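Local coordinates for spike protein P5 (Enterobacteria phage PRD1, PDB 1YQ5) that forms, together with proteins P31 and P2, the spike complexes at the fivefold vertices of the phage capsid and is essential for infectivity, at residues S8-S12 and D28-S32; G59-M65 and I138-N144. All coordinates share one frame; numbering follows the deposited sequence.

Contact 1 (S8-S12 and D28-S32)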
# COMPACT_ATOMS: atom_id res chain seq x y z
N SER A 8 -1.70 16.30 -2.73
CA SER A 8 -2.01 15.71 -1.44
C SER A 8 -3.14 16.53 -0.82
O SER A 8 -3.04 17.76 -0.72
CB SER A 8 -0.76 15.73 -0.54
OG SER A 8 -1.00 15.03 0.67
N LEU A 9 -4.20 15.85 -0.42
CA LEU A 9 -5.37 16.52 0.13
C LEU A 9 -5.78 16.00 1.50
O LEU A 9 -5.55 14.84 1.85
CB LEU A 9 -6.56 16.35 -0.82
CG LEU A 9 -6.36 16.63 -2.31
CD1 LEU A 9 -7.57 16.14 -3.08
CD2 LEU A 9 -6.13 18.11 -2.53
N MSE A 10 -6.41 16.88 2.27
CA MSE A 10 -6.93 16.53 3.58
C MSE A 10 -8.43 16.80 3.45
O MSE A 10 -8.86 17.94 3.20
CB MSE A 10 -6.31 17.41 4.67
CG MSE A 10 -6.56 16.91 6.09
SE MSE A 10 -8.34 17.32 6.72
CE MSE A 10 -8.03 19.20 7.09
N TYR A 11 -9.22 15.75 3.61
CA TYR A 11 -10.67 15.78 3.46
C TYR A 11 -11.36 15.54 4.81
O TYR A 11 -11.06 14.55 5.49
CB TYR A 11 -11.05 14.68 2.46
CG TYR A 11 -12.40 14.77 1.80
CD1 TYR A 11 -12.79 15.90 1.08
CD2 TYR A 11 -13.26 13.67 1.80
CE1 TYR A 11 -13.99 15.92 0.36
CE2 TYR A 11 -14.46 13.68 1.09
CZ TYR A 11 -14.82 14.81 0.37
OH TYR A 11 -15.99 14.81 -0.36
N SER A 12 -12.26 16.43 5.19
CA SER A 12 -12.98 16.31 6.46
C SER A 12 -14.32 17.03 6.33
O SER A 12 -14.60 17.64 5.30
CB SER A 12 -12.19 16.96 7.59
OG SER A 12 -12.17 18.37 7.42
N ASP A 28 -18.79 8.19 -4.56
CA ASP A 28 -17.56 8.92 -4.85
C ASP A 28 -17.54 10.32 -4.25
O ASP A 28 -18.55 11.03 -4.24
CB ASP A 28 -17.33 8.96 -6.36
CG ASP A 28 -17.12 7.58 -6.94
OD1 ASP A 28 -16.54 6.73 -6.24
OD2 ASP A 28 -17.51 7.34 -8.10
N PHE A 29 -16.37 10.71 -3.75
CA PHE A 29 -16.18 11.99 -3.09
C PHE A 29 -15.98 13.20 -4.00
O PHE A 29 -15.25 13.15 -4.99
CB PHE A 29 -14.96 11.92 -2.16
CG PHE A 29 -15.12 10.98 -1.00
CD1 PHE A 29 -14.01 10.33 -0.47
CD2 PHE A 29 -16.36 10.77 -0.41
CE1 PHE A 29 -14.13 9.50 0.63
CE2 PHE A 29 -16.49 9.93 0.69
CZ PHE A 29 -15.37 9.29 1.22
N ASP A 30 -16.63 14.30 -3.63
CA ASP A 30 -16.50 15.57 -4.32
C ASP A 30 -15.29 16.17 -3.60
O ASP A 30 -15.39 16.49 -2.41
CB ASP A 30 -17.73 16.44 -4.06
CG ASP A 30 -17.58 17.86 -4.58
OD1 ASP A 30 -16.45 18.40 -4.56
OD2 ASP A 30 -18.60 18.44 -5.00
N LEU A 31 -14.16 16.30 -4.28
CA LEU A 31 -12.96 16.83 -3.64
C LEU A 31 -12.67 18.31 -3.91
O LEU A 31 -11.58 18.80 -3.58
CB LEU A 31 -11.75 16.00 -4.05
CG LEU A 31 -11.79 14.50 -3.72
CD1 LEU A 31 -10.54 13.82 -4.26
CD2 LEU A 31 -11.91 14.30 -2.22
N SER A 32 -13.62 19.02 -4.50
CA SER A 32 -13.42 20.43 -4.81
C SER A 32 -13.11 21.27 -3.57
O SER A 32 -12.31 22.20 -3.63
CB SER A 32 -14.66 21.00 -5.52
OG SER A 32 -15.80 20.93 -4.68
O HOH W 1 -18.86 14.19 -1.78
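In the C-terminal jelly-roll domain of the P5 spike, the end of strand 5-11 meets the loop 28-32 that leads on toward strand 35-40, and Tyr11 and Leu9 meet Phe29, Asp30 and Leu31 between the two sheets of the sandwich. Tyr11 dominates the contact. With CG anti to the backbone N (chi1 -161°), its ring reaches across the gap between the two backbones. Tyr11 CA and Leu31 CA are 7.5 Å apart. Leu31 CD2 sits beneath one face of this ring, 3.8 Å from the Tyr11 centroid and only 14° off the normal, a well-formed CH-pi contact. Phe29 meets the same ring obliquely: the planes are inclined at 46°, and Tyr11 CE2 lies over a face of Phe29, 3.5 Å from its CG. The other branch of Leu31, CD1, touches Leu9 CD1 at 3.9 Å, so the two methyls of one leucine serve two successive inward residues of the strand.

The loop runs past without pairing its backbone with the strand. It is held within itself by an Asx turn, Ser32 N donating to Asp30 OD1, which also accepts from Ser32 OG. On the side of the second sheet, Leu31 and Phe29 lean on Phe122 and Leu124 of strand 119-126, and Asp28 makes salt bridges to Arg80 and Lys82; the loop thus spans from one sheet to the other. The polar tip of Tyr11 is satisfied at the edge of its ring: OH donates to Asp30 O at 2.7 Å, approaching from above the carbonyl plane rather than within it, and one water bridges Tyr11 OH to Asp30 N, accepting from the latter at 2.9 Å.

Contact 2 (G59-M65 and I138-N144)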
# COMPACT_ATOMS: atom_id res chain seq x y z
N GLY A 59 0.62 7.38 -17.57
CA GLY A 59 1.79 6.92 -16.86
C GLY A 59 1.48 6.15 -15.59
O GLY A 59 0.34 5.71 -15.38
N LEU A 60 2.49 6.00 -14.74
CA LEU A 60 2.35 5.27 -13.49
C LEU A 60 2.06 6.24 -12.36
O LEU A 60 2.73 7.28 -12.22
CB LEU A 60 3.63 4.49 -13.18
CG LEU A 60 3.95 3.33 -14.13
CD1 LEU A 60 5.35 2.80 -13.85
CD2 LEU A 60 2.91 2.23 -13.94
N TYR A 61 1.07 5.90 -11.55
CA TYR A 61 0.67 6.74 -10.43
C TYR A 61 0.65 5.99 -9.10
O TYR A 61 0.14 4.87 -9.02
CB TYR A 61 -0.72 7.32 -10.67
CG TYR A 61 -0.76 8.39 -11.73
CD1 TYR A 61 -0.69 8.07 -13.09
CD2 TYR A 61 -0.81 9.74 -11.37
CE1 TYR A 61 -0.68 9.07 -14.06
CE2 TYR A 61 -0.79 10.74 -12.33
CZ TYR A 61 -0.73 10.41 -13.67
OH TYR A 61 -0.69 11.42 -14.61
N GLN A 62 1.22 6.61 -8.08
CA GLN A 62 1.23 6.04 -6.74
C GLN A 62 0.11 6.78 -6.01
O GLN A 62 0.10 8.01 -5.95
CB GLN A 62 2.57 6.29 -6.04
CG GLN A 62 2.60 5.84 -4.58
CD GLN A 62 2.17 4.39 -4.39
OE1 GLN A 62 2.69 3.49 -5.03
NE2 GLN A 62 1.21 4.17 -3.49
N ILE A 63 -0.82 6.01 -5.46
CA ILE A 63 -1.98 6.58 -4.79
C ILE A 63 -2.21 6.01 -3.40
O ILE A 63 -2.06 4.80 -3.18
CB ILE A 63 -3.24 6.32 -5.63
CG1 ILE A 63 -3.05 6.92 -7.03
CG2 ILE A 63 -4.47 6.86 -4.94
CD1 ILE A 63 -3.98 6.34 -8.07
N THR A 64 -2.58 6.88 -2.47
CA THR A 64 -2.86 6.47 -1.11
C THR A 64 -4.05 7.24 -0.56
O THR A 64 -4.16 8.45 -0.75
CB THR A 64 -1.67 6.71 -0.15
OG1 THR A 64 -0.59 5.84 -0.48
CG2 THR A 64 -2.10 6.46 1.31
N MSE A 65 -4.95 6.53 0.10
CA MSE A 65 -6.09 7.15 0.74
C MSE A 65 -6.20 6.51 2.10
O MSE A 65 -6.26 5.28 2.22
CB MSE A 65 -7.39 6.94 -0.04
CG MSE A 65 -8.59 7.45 0.76
SE MSE A 65 -10.25 7.50 -0.20
CE MSE A 65 -10.32 5.60 -0.69
N ILE A 138 -5.76 11.99 1.00
CA ILE A 138 -5.65 11.40 -0.33
C ILE A 138 -4.45 12.02 -1.02
O ILE A 138 -4.36 13.24 -1.15
CB ILE A 138 -6.92 11.67 -1.15
CG1 ILE A 138 -8.12 10.96 -0.51
CG2 ILE A 138 -6.72 11.20 -2.59
CD1 ILE A 138 -9.47 11.32 -1.12
N THR A 139 -3.52 11.17 -1.45
CA THR A 139 -2.32 11.64 -2.12
C THR A 139 -2.05 10.83 -3.38
O THR A 139 -2.11 9.60 -3.37
CB THR A 139 -1.09 11.54 -1.20
OG1 THR A 139 -1.29 12.37 -0.05
CG2 THR A 139 0.17 11.98 -1.93
N ALA A 140 -1.76 11.53 -4.47
CA ALA A 140 -1.46 10.88 -5.73
C ALA A 140 -0.23 11.54 -6.33
O ALA A 140 -0.08 12.76 -6.28
CB ALA A 140 -2.64 11.00 -6.69
N ALA A 141 0.66 10.73 -6.89
CA ALA A 141 1.87 11.24 -7.51
C ALA A 141 2.19 10.45 -8.77
O ALA A 141 2.10 9.22 -8.78
CB ALA A 141 3.04 11.15 -6.53
N LYS A 142 2.53 11.17 -9.83
CA LYS A 142 2.89 10.54 -11.09
C LYS A 142 4.36 10.18 -10.96
O LYS A 142 5.20 11.07 -10.87
CB LYS A 142 2.69 11.52 -12.24
CG LYS A 142 2.95 10.95 -13.63
CD LYS A 142 2.72 12.01 -14.70
CE LYS A 142 2.82 11.42 -16.10
NZ LYS A 142 4.16 10.83 -16.35
N ILE A 143 4.68 8.89 -10.93
CA ILE A 143 6.08 8.50 -10.78
C ILE A 143 6.79 8.15 -12.08
O ILE A 143 7.99 7.90 -12.09
CB ILE A 143 6.26 7.33 -9.79
CG1 ILE A 143 5.72 6.04 -10.40
CG2 ILE A 143 5.53 7.64 -8.48
CD1 ILE A 143 6.17 4.81 -9.65
N ASN A 144 6.05 8.13 -13.19
CA ASN A 144 6.65 7.86 -14.50
C ASN A 144 5.69 8.30 -15.59
O ASN A 144 6.17 8.65 -16.69
CB ASN A 144 6.99 6.39 -14.69
CG ASN A 144 7.92 6.17 -15.89
OD1 ASN A 144 9.06 6.63 -15.89
ND2 ASN A 144 7.43 5.47 -16.91
OXT ASN A 144 4.47 8.26 -15.34
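Met65 and Ile138 lie side by side at the apolar end of this central antiparallel pair of a jelly-roll sheet, CG of Met65 (a selenomethionine) 3.8 Å from Ile138 CG1. On the same sheet face, Ile63 CG1 meets Ala140 CB at 4.1 Å, and Tyr61 lays its ring against Lys142. The lysine's chain, extended as far as CE (CG anti to the backbone N, chi1 -177°), passes over that ring, with CG 4.1 Å from the Tyr61 centroid. Between the strands, whose axes come within 4.6 Å at 161°, reciprocal backbone bonds join Gln62 with Ala141 and Thr64 with Thr139. Regular pairing stops after Lys142, but Ile143 N still donates to Leu60 O at 2.8 Å. At the polar edge, the terminal carboxylate takes over: Asn144 OXT accepts from Leu60 N at 3.1 Å and forms a salt bridge with Lys142 NZ at 2.8 Å. Strand 100-109 flanks 59-65 and strand 5-11 flanks 138-142, placing this pair inside the sheet. Ile63, Met65 and Ile138 face Phe122 of the opposing sheet, whereas Gln62, Thr139 and Ala141 pack against Leu106 of the second subunit in the trimer.

Strand 135-142 connects the two contacts: it pairs with 59-68 in contact 2 and, on its other side, with 5-11, which carries contact 1. Leu9 N probably donates to Ile138 O at 2.7 Å, and Leu31 CD2 packs on Ile138 CD1. Both contacts are largely buried, with centres about 15 Å apart, but their chemistry differs. Contact 1, about 7 Å from the chain centre, is made by side chains, with one hydroxyl reaching a main-chain carbonyl, and buries 246 Å² where a loop crosses toward the opposite sheet. Contact 2, about 11 Å from that centre, buries 630 Å², with backbone pairing at its heart, and the face bearing Gln62, Thr64, Thr139 and Ala141 meets neighbouring subunits.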